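Local coordinates for uric acid degradation bifunctional protein PucL (PDB 6A4M), which catalyses, as a urate oxidase, the oxygen-dependent oxidation of urate, and in its full bifunctional form probably also carries out the later decarboxylation step of uric acid breakdown, at residues K16-V21 with A216-A221; Q158-M163 with N208-S213; L194-N199 with T230-L235. All coordinates share one frame; numbering follows the deposited sequence.

Contact 1 of 3, residues K16-V21 with A216-A221; sequences KPLTGV and ARYVAA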
loop_
_atom_site.group_PDB
_atom_site.type_symbol
_atom_site.label_atom_id
_atom_site.label_comp_id
_atom_site.label_asym_id
_atom_site.label_seq_id
_atom_site.Cartn_x
_atom_site.Cartn_y
_atom_site.Cartn_z
ATOM N N LYS A 16 -11.010 10.115 -11.200
ATOM C CA LYS A 16 -10.064 10.626 -12.193
ATOM C C LYS A 16 -8.893 9.647 -12.357
ATOM O O LYS A 16 -8.286 9.267 -11.358
ATOM C CB LYS A 16 -9.536 12.004 -11.794
ATOM C CG LYS A 16 -8.851 12.746 -12.932
ATOM C CD LYS A 16 -7.995 13.895 -12.428
ATOM C CE LYS A 16 -7.388 14.677 -13.586
ATOM N NZ LYS A 16 -6.099 15.329 -13.217
ATOM N N PRO A 17 -8.593 9.214 -13.603
ATOM C CA PRO A 17 -7.490 8.260 -13.796
ATOM C C PRO A 17 -6.121 8.803 -13.381
ATOM O O PRO A 17 -5.838 9.977 -13.603
ATOM C CB PRO A 17 -7.504 7.993 -15.310
ATOM C CG PRO A 17 -8.863 8.373 -15.771
ATOM C CD PRO A 17 -9.323 9.470 -14.863
ATOM N N LEU A 18 -5.295 7.951 -12.777
ATOM C CA LEU A 18 -3.896 8.288 -12.500
ATOM C C LEU A 18 -3.086 8.018 -13.767
ATOM O O LEU A 18 -2.905 6.858 -14.158
ATOM C CB LEU A 18 -3.355 7.466 -11.322
ATOM C CG LEU A 18 -1.880 7.619 -10.924
ATOM C CD1 LEU A 18 -1.507 9.067 -10.658
ATOM C CD2 LEU A 18 -1.586 6.765 -9.701
ATOM N N THR A 19 -2.624 9.091 -14.410
ATOM C CA THR A 19 -1.862 9.013 -15.661
ATOM C C THR A 19 -0.606 9.868 -15.571
ATOM O O THR A 19 -0.487 10.716 -14.687
ATOM C CB THR A 19 -2.709 9.485 -16.859
ATOM O OG1 THR A 19 -3.173 10.822 -16.628
ATOM C CG2 THR A 19 -3.911 8.568 -17.061
ATOM N N GLY A 20 0.326 9.632 -16.492
ATOM C CA GLY A 20 1.590 10.370 -16.543
ATOM C C GLY A 20 2.560 10.058 -15.412
ATOM O O GLY A 20 3.375 10.909 -15.042
ATOM N N VAL A 21 2.480 8.843 -14.868
ATOM C CA VAL A 21 3.391 8.402 -13.796
ATOM C C VAL A 21 4.795 8.123 -14.344
ATOM O O VAL A 21 4.961 7.871 -15.541
ATOM C CB VAL A 21 2.865 7.151 -13.042
ATOM C CG1 VAL A 21 1.475 7.411 -12.470
ATOM C CG2 VAL A 21 2.876 5.899 -13.925
ATOM N N ALA A 216 4.477 12.249 -11.684
ATOM C CA ALA A 216 5.857 11.746 -11.772
ATOM C C ALA A 216 6.571 11.604 -10.421
ATOM O O ALA A 216 7.544 10.850 -10.317
ATOM C CB ALA A 216 6.677 12.629 -12.702
ATOM N N ARG A 217 6.097 12.328 -9.404
ATOM C CA ARG A 217 6.658 12.277 -8.048
ATOM C C ARG A 217 5.888 11.346 -7.089
ATOM O O ARG A 217 6.202 11.290 -5.901
ATOM C CB ARG A 217 6.729 13.700 -7.474
ATOM C CG ARG A 217 7.411 14.686 -8.423
ATOM C CD ARG A 217 7.731 16.041 -7.803
ATOM N NE ARG A 217 8.531 15.947 -6.579
ATOM C CZ ARG A 217 9.817 15.590 -6.514
ATOM N NH1 ARG A 217 10.520 15.288 -7.607
ATOM N NH2 ARG A 217 10.416 15.542 -5.325
ATOM N N TYR A 218 4.909 10.605 -7.605
ATOM C CA TYR A 218 4.135 9.656 -6.804
ATOM C C TYR A 218 4.808 8.284 -6.791
ATOM O O TYR A 218 5.258 7.799 -7.836
ATOM C CB TYR A 218 2.729 9.517 -7.383
ATOM C CG TYR A 218 1.809 8.576 -6.629
ATOM C CD1 TYR A 218 1.311 8.915 -5.371
ATOM C CD2 TYR A 218 1.407 7.360 -7.190
ATOM C CE1 TYR A 218 0.451 8.064 -4.688
ATOM C CE2 TYR A 218 0.547 6.506 -6.512
ATOM C CZ TYR A 218 0.073 6.862 -5.263
ATOM O OH TYR A 218 -0.782 6.031 -4.581
ATOM N N VAL A 219 4.861 7.673 -5.606
ATOM C CA VAL A 219 5.347 6.303 -5.436
ATOM C C VAL A 219 4.136 5.380 -5.301
ATOM O O VAL A 219 3.449 5.391 -4.277
ATOM C CB VAL A 219 6.260 6.175 -4.197
ATOM C CG1 VAL A 219 6.819 4.761 -4.083
ATOM C CG2 VAL A 219 7.387 7.203 -4.269
ATOM N N ALA A 220 3.873 4.598 -6.342
ATOM C CA ALA A 220 2.754 3.662 -6.341
ATOM C C ALA A 220 3.118 2.391 -5.571
ATOM O O ALA A 220 4.257 1.919 -5.633
ATOM C CB ALA A 220 2.346 3.321 -7.769
ATOM N N ALA A 221 2.139 1.845 -4.852
ATOM C CA ALA A 221 2.303 0.580 -4.135
ATOM C C ALA A 221 2.579 -0.584 -5.095
ATOM O O ALA A 221 3.280 -1.530 -4.735
ATOM C CB ALA A 221 1.074 0.290 -3.284
#

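Contact 2 of 3, residues Q158-M163 with N208-S213; sequences QYSEIM and NDSYAS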
loop_
_atom_site.group_PDB
_atom_site.type_symbol
_atom_site.label_atom_id
_atom_site.label_comp_id
_atom_site.label_asym_id
_atom_site.label_seq_id
_atom_site.Cartn_x
_atom_site.Cartn_y
_atom_site.Cartn_z
ATOM N N GLN A 158 2.589 11.101 8.108
ATOM C CA GLN A 158 2.069 10.652 6.822
ATOM C C GLN A 158 2.931 9.526 6.269
ATOM O O GLN A 158 4.141 9.688 6.115
ATOM C CB GLN A 158 2.036 11.798 5.809
ATOM C CG GLN A 158 1.344 11.424 4.499
ATOM C CD GLN A 158 1.846 12.199 3.300
ATOM O OE1 GLN A 158 1.069 12.861 2.617
ATOM N NE2 GLN A 158 3.147 12.123 3.037
ATOM N N TYR A 159 2.303 8.394 5.970
ATOM C CA TYR A 159 2.962 7.322 5.230
ATOM C C TYR A 159 1.956 6.515 4.434
ATOM O O TYR A 159 0.768 6.493 4.755
ATOM C CB TYR A 159 3.760 6.407 6.166
ATOM C CG TYR A 159 2.947 5.667 7.205
ATOM C CD1 TYR A 159 2.432 4.392 6.944
ATOM C CD2 TYR A 159 2.715 6.222 8.461
ATOM C CE1 TYR A 159 1.696 3.704 7.901
ATOM C CE2 TYR A 159 1.981 5.542 9.425
ATOM C CZ TYR A 159 1.474 4.284 9.144
ATOM O OH TYR A 159 0.745 3.612 10.098
ATOM N N SER A 160 2.452 5.882 3.378
ATOM C CA SER A 160 1.697 4.912 2.605
ATOM C C SER A 160 2.391 3.572 2.730
ATOM O O SER A 160 3.581 3.500 3.030
ATOM C CB SER A 160 1.595 5.338 1.149
ATOM O OG SER A 160 0.755 6.469 1.037
ATOM N N GLU A 161 1.635 2.514 2.488
ATOM C CA GLU A 161 2.045 1.178 2.872
ATOM C C GLU A 161 1.474 0.148 1.918
ATOM O O GLU A 161 0.366 0.329 1.418
ATOM C CB GLU A 161 1.525 0.918 4.286
ATOM C CG GLU A 161 2.052 -0.332 4.963
ATOM C CD GLU A 161 1.678 -0.398 6.436
ATOM O OE1 GLU A 161 0.700 0.269 6.849
ATOM O OE2 GLU A 161 2.368 -1.128 7.182
ATOM N N ILE A 162 2.228 -0.915 1.650
ATOM C CA ILE A 162 1.635 -2.134 1.074
ATOM C C ILE A 162 1.653 -3.226 2.136
ATOM O O ILE A 162 2.691 -3.493 2.738
ATOM C CB ILE A 162 2.282 -2.601 -0.254
ATOM C CG1 ILE A 162 1.471 -3.768 -0.830
ATOM C CG2 ILE A 162 3.745 -3.003 -0.097
ATOM C CD1 ILE A 162 1.728 -4.029 -2.288
ATOM N N MET A 163 0.490 -3.833 2.359
ATOM C CA MET A 163 0.289 -4.789 3.440
ATOM C C MET A 163 0.074 -6.193 2.916
ATOM O O MET A 163 -0.388 -6.378 1.795
ATOM C CB MET A 163 -0.958 -4.427 4.234
ATOM C CG MET A 163 -1.031 -2.996 4.723
ATOM S SD MET A 163 -2.256 -2.853 6.036
ATOM C CE MET A 163 -3.718 -3.573 5.289
ATOM N N ASN A 208 3.451 16.762 -0.310
ATOM C CA ASN A 208 2.639 16.967 -1.524
ATOM C C ASN A 208 2.886 15.948 -2.645
ATOM O O ASN A 208 1.998 15.719 -3.469
ATOM C CB ASN A 208 2.844 18.386 -2.088
ATOM C CG ASN A 208 2.201 19.469 -1.232
ATOM O OD1 ASN A 208 1.642 19.208 -0.162
ATOM N ND2 ASN A 208 2.283 20.707 -1.708
ATOM N N ASP A 209 4.076 15.349 -2.683
ATOM C CA ASP A 209 4.396 14.309 -3.675
ATOM C C ASP A 209 3.542 13.049 -3.507
ATOM O O ASP A 209 3.380 12.276 -4.452
ATOM C CB ASP A 209 5.874 13.909 -3.595
ATOM C CG ASP A 209 6.824 15.051 -3.920
ATOM O OD1 ASP A 209 6.366 16.167 -4.244
ATOM O OD2 ASP A 209 8.048 14.823 -3.852
ATOM N N SER A 210 3.016 12.844 -2.299
ATOM C CA SER A 210 2.136 11.723 -1.988
ATOM C C SER A 210 0.776 11.727 -2.701
ATOM O O SER A 210 0.183 10.661 -2.861
ATOM C CB SER A 210 1.901 11.666 -0.474
ATOM O OG SER A 210 1.235 10.478 -0.106
ATOM N N TYR A 211 0.285 12.893 -3.124
ATOM C CA TYR A 211 -1.090 13.011 -3.664
ATOM C C TYR A 211 -1.178 12.844 -5.190
ATOM O O TYR A 211 -2.283 12.823 -5.739
ATOM C CB TYR A 211 -1.748 14.339 -3.234
ATOM C CG TYR A 211 -1.408 14.763 -1.816
ATOM C CD1 TYR A 211 -1.436 13.842 -0.762
ATOM C CD2 TYR A 211 -1.042 16.080 -1.527
ATOM C CE1 TYR A 211 -1.105 14.219 0.531
ATOM C CE2 TYR A 211 -0.717 16.466 -0.234
ATOM C CZ TYR A 211 -0.745 15.531 0.791
ATOM O OH TYR A 211 -0.423 15.897 2.078
ATOM N N ALA A 212 -0.026 12.728 -5.859
ATOM C CA ALA A 212 0.051 12.482 -7.308
ATOM C C ALA A 212 -0.573 13.582 -8.180
ATOM O O ALA A 212 -1.079 13.299 -9.272
ATOM C CB ALA A 212 -0.551 11.120 -7.652
ATOM N N SER A 213 -0.532 14.827 -7.703
ATOM C CA SER A 213 -0.988 15.967 -8.500
ATOM C C SER A 213 0.028 16.180 -9.619
ATOM O O SER A 213 -0.349 16.310 -10.784
ATOM C CB SER A 213 -1.147 17.225 -7.643
ATOM O OG SER A 213 -1.986 18.164 -8.292
HETATM O O HOH W 1 1.677 8.872 2.277
#

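Contact 3 of 3, residues L194-N199 with T230-L235; sequences LFVYLN and TVFHEL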
loop_
_atom_site.group_PDB
_atom_site.type_symbol
_atom_site.label_atom_id
_atom_site.label_comp_id
_atom_site.label_asym_id
_atom_site.label_seq_id
_atom_site.Cartn_x
_atom_site.Cartn_y
_atom_site.Cartn_z
ATOM N N LEU A 194 12.092 -20.135 1.407
ATOM C CA LEU A 194 11.807 -19.034 2.329
ATOM C C LEU A 194 10.451 -18.403 2.010
ATOM O O LEU A 194 10.250 -17.906 0.902
ATOM C CB LEU A 194 12.919 -17.984 2.245
ATOM C CG LEU A 194 12.814 -16.711 3.087
ATOM C CD1 LEU A 194 12.550 -17.021 4.554
ATOM C CD2 LEU A 194 14.084 -15.889 2.928
ATOM N N PHE A 195 9.535 -18.438 2.980
ATOM C CA PHE A 195 8.186 -17.884 2.837
ATOM C C PHE A 195 8.039 -16.719 3.813
ATOM O O PHE A 195 7.993 -16.934 5.029
ATOM C CB PHE A 195 7.138 -18.985 3.110
ATOM C CG PHE A 195 5.696 -18.603 2.812
ATOM C CD1 PHE A 195 5.346 -17.496 2.028
ATOM C CD2 PHE A 195 4.664 -19.411 3.287
ATOM C CE1 PHE A 195 4.014 -17.195 1.763
ATOM C CE2 PHE A 195 3.331 -19.111 3.022
ATOM C CZ PHE A 195 3.007 -18.001 2.260
ATOM N N VAL A 196 7.984 -15.495 3.277
ATOM C CA VAL A 196 7.853 -14.279 4.101
ATOM C C VAL A 196 6.566 -13.503 3.823
ATOM O O VAL A 196 6.108 -13.424 2.679
ATOM C CB VAL A 196 9.063 -13.317 3.965
ATOM C CG1 VAL A 196 10.343 -14.028 4.367
ATOM C CG2 VAL A 196 9.190 -12.733 2.558
ATOM N N TYR A 197 5.988 -12.963 4.896
ATOM C CA TYR A 197 4.932 -11.954 4.821
ATOM C C TYR A 197 5.625 -10.608 5.010
ATOM O O TYR A 197 6.450 -10.465 5.912
ATOM C CB TYR A 197 3.906 -12.128 5.943
ATOM C CG TYR A 197 3.026 -13.366 5.932
ATOM C CD1 TYR A 197 3.255 -14.450 5.071
ATOM C CD2 TYR A 197 1.962 -13.461 6.827
ATOM C CE1 TYR A 197 2.429 -15.570 5.096
ATOM C CE2 TYR A 197 1.138 -14.576 6.862
ATOM C CZ TYR A 197 1.373 -15.627 5.998
ATOM O OH TYR A 197 0.548 -16.728 6.040
ATOM N N LEU A 198 5.286 -9.627 4.176
ATOM C CA LEU A 198 5.915 -8.306 4.223
ATOM C C LEU A 198 4.882 -7.190 4.213
ATOM O O LEU A 198 4.060 -7.118 3.308
ATOM C CB LEU A 198 6.856 -8.125 3.027
ATOM C CG LEU A 198 8.186 -8.885 3.062
ATOM C CD1 LEU A 198 8.887 -8.781 1.714
ATOM C CD2 LEU A 198 9.094 -8.366 4.168
ATOM N N ASN A 199 4.916 -6.344 5.241
ATOM C CA ASN A 199 4.322 -5.014 5.173
ATOM C C ASN A 199 5.468 -4.040 4.917
ATOM O O ASN A 199 6.479 -4.096 5.609
ATOM C CB ASN A 199 3.596 -4.649 6.472
ATOM C CG ASN A 199 2.364 -5.507 6.734
ATOM O OD1 ASN A 199 1.927 -6.301 5.892
ATOM N ND2 ASN A 199 1.806 -5.359 7.927
ATOM N N THR A 230 11.409 -8.439 -7.442
ATOM C CA THR A 230 12.599 -8.467 -8.321
ATOM C C THR A 230 13.878 -8.620 -7.506
ATOM O O THR A 230 14.744 -9.421 -7.852
ATOM C CB THR A 230 12.735 -7.206 -9.203
ATOM O OG1 THR A 230 12.820 -6.041 -8.374
ATOM C CG2 THR A 230 11.558 -7.076 -10.174
ATOM N N VAL A 231 13.988 -7.832 -6.436
ATOM C CA VAL A 231 14.910 -8.135 -5.336
ATOM C C VAL A 231 14.265 -9.363 -4.706
ATOM O O VAL A 231 13.067 -9.525 -4.830
ATOM C CB VAL A 231 15.011 -6.984 -4.305
ATOM C CG1 VAL A 231 16.018 -7.321 -3.209
ATOM C CG2 VAL A 231 15.398 -5.676 -4.981
ATOM N N PHE A 232 15.033 -10.232 -4.063
ATOM C CA PHE A 232 14.519 -11.515 -3.520
ATOM C C PHE A 232 14.699 -12.608 -4.559
ATOM O O PHE A 232 15.300 -13.634 -4.258
ATOM C CB PHE A 232 13.039 -11.460 -3.055
ATOM C CG PHE A 232 12.574 -12.656 -2.240
ATOM C CD1 PHE A 232 13.457 -13.485 -1.532
ATOM C CD2 PHE A 232 11.208 -12.929 -2.155
ATOM C CE1 PHE A 232 12.983 -14.562 -0.789
ATOM C CE2 PHE A 232 10.734 -14.003 -1.410
ATOM C CZ PHE A 232 11.623 -14.819 -0.723
ATOM N N HIS A 233 14.170 -12.396 -5.765
ATOM C CA HIS A 233 14.473 -13.264 -6.904
ATOM C C HIS A 233 15.975 -13.306 -7.168
ATOM O O HIS A 233 16.553 -14.386 -7.270
ATOM C CB HIS A 233 13.751 -12.795 -8.175
ATOM C CG HIS A 233 14.128 -13.566 -9.406
ATOM N ND1 HIS A 233 15.409 -13.584 -9.917
ATOM C CD2 HIS A 233 13.387 -14.336 -10.235
ATOM C CE1 HIS A 233 15.442 -14.340 -11.000
ATOM N NE2 HIS A 233 14.226 -14.805 -11.217
ATOM N N GLU A 234 16.590 -12.131 -7.293
ATOM C CA GLU A 234 17.998 -12.033 -7.695
ATOM C C GLU A 234 18.994 -12.360 -6.580
ATOM O O GLU A 234 20.091 -12.842 -6.866
ATOM C CB GLU A 234 18.304 -10.657 -8.306
ATOM C CG GLU A 234 18.417 -9.500 -7.325
ATOM C CD GLU A 234 18.829 -8.218 -8.013
ATOM O OE1 GLU A 234 19.877 -7.651 -7.637
ATOM O OE2 GLU A 234 18.112 -7.779 -8.941
ATOM N N LEU A 235 18.627 -12.083 -5.328
ATOM C CA LEU A 235 19.490 -12.388 -4.184
ATOM C C LEU A 235 19.568 -13.897 -3.966
ATOM O O LEU A 235 18.540 -14.575 -3.946
ATOM C CB LEU A 235 18.982 -11.709 -2.911
ATOM C CG LEU A 235 18.932 -10.178 -2.915
ATOM C CD1 LEU A 235 18.279 -9.678 -1.636
ATOM C CD2 LEU A 235 20.316 -9.566 -3.084
#

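Contact 1 of 3, residues K16-V21 with A216-A221
Leu-18 reaches across to Tyr-218 with a single methyl, and that pair carries the contact between two loops far apart in the chain. CD2 of Leu-18 rests against the CD2-CE2 side of the ring, 3.8 Å from CE2 of Tyr-218 and 4.0 Å from CD2 of the same ring. The methyl comes in obliquely to the ring. Both side chains leave their backbones in the same manner, each CG trans to its own backbone N (chi1 177° for Leu-18, -179° for Tyr-218), and each is aimed at the opposite loop. Further out, at the more exposed end, the backbones pass loosely: Gly-20 O lies 3.8 Å from Ala-216 N without a hydrogen bond, and CB of Ala-216 comes no nearer than 4.4 Å to Gly-20 O. The chain turns at Gly-20 with a positive phi (70°), which suits a glycine.

The phenol end of Tyr-218 is bonded elsewhere, to Glu-85 OE1 and Arg-32 NH1, and Arg-32 also exchanges backbone hydrogen bonds with Leu-18. The residues 216-221 lead directly into helix 221-233, with Ala-220 at its N-cap, so the contact sets the loop following strand 3-13 against the approach to that helix. Its chemistry is apolar: no hydrogen bond spans the two segments, and they meet through dispersion between a buried methyl and a buried ring whose hydroxyl is fixed by other residues.

Contact 2 of 3, residues Q158-M163 with N208-S213
Gln-158 extends from the antiparallel sheet of this T-fold (tunnelling-fold) protein to Ser-210 and Tyr-211, in the loop between strand 194-204 and helix 221-233. Its side chain is stretched out: a chi1 of -173° starts it on an extended course that continues beyond CG and carries the amide clear of strand 153-169. The amide carbon CD of Gln-158 comes to 3.8 Å from CB of Ser-210 and 3.9 Å from OG of the same serine. One end of the amide also lies beside the CE1 and OH flank of Tyr-211. Amide and ring planes stand 83° apart, nearly perpendicular, so the two flat groups cross and do not stack. The ring of Tyr-211 has its stacking partner in His-89, outside the two segments.

Ser-210 meets the strand at a second place, two residues further along. Tyr-159, between Gln-158 and Ser-160, points away from the loop, while Ser-160 faces it, yet the hydroxyls of Ser-160 and Ser-210 remain 4.2 Å apart, OG to OG. Ser-160 OG is also hydrogen-bonded to Glu-85 OE2 and Ser-142 OG, which ties this buried hydroxyl to neighbouring parts of the fold. A water fills the step between the serines: it donates to Ser-160 OG at 2.9 Å and is hydrogen-bonded to Ser-210 OG, also at 2.9 Å.

Contact 3 of 3, residues L194-N199 with T230-L235
The C-terminal part of helix 221-233 packs here on one face of the antiparallel sheet, at strand 194-204, and Phe-232 is the residue that joins them. Its ring reaches Leu-194 and Val-196, which both point toward the helix. A chi1 of -168° swings the ring away from its own backbone N and out to the strand, spanning much of the 9.9 Å between Leu-194 CA and Phe-232 CA.

Three atoms of the ring do the touching. CZ of Phe-232 meets the backbone of the strand, 3.7 Å from Leu-194 O, and the oxygen lies at the ring edge, near its plane. This sets the slightly positive C-H rim, and not the electron-rich face, toward the carbonyl. CE1 of Phe-232 packs 4.1 Å from CD2 of Leu-194, while CE2, on the other flank, is 4.4 Å from CG2 of Val-196, a looser and oblique approach. CE1 thus goes to the leucine and CE2 to the valine, both of which approach the ring from the strand side.

Leu-243 of helix 240-254 also touches Phe-232, so the ring is shared between the sheet and a second helix. Lys-169, whose backbone pairs with Leu-194 in the sheet, sends its NZ to Phe-232 O and His-233 O and so ties these two carbonyls to the adjacent strand. On the other face of the sheet Phe-195 meets Trp-270 and Tyr-197 stacks with His-268. Helices laid against one face of an antiparallel sheet, with apolar residues filling the layer between, are the arrangement of the T-fold to which uricases belong.

In the fold
Contacts 1 and 2 are neighbours, centres 10 Å apart, with contact 2 nested inside the loop closed by contact 1. A salt bridge joins them, Arg-217 NH2 to Asp-209 OD2 at 2.9 Å, and Ala-212 CB packs 3.6 Å from Tyr-218 CG. Glu-85 links them too: one carboxylate oxygen serves Tyr-218, the other Ser-160. Contact 3 lies further along the same sheet, its centre 23 Å from that of contact 2, but strands 153-169 and 194-204 are adjacent, and Asn-199 OD1 comes within 3.3 Å of Met-163 CA. Asn-199 also binds a glycerol, probably from crystallisation. Uricase active sites usually form between subunits; this model holds one chain.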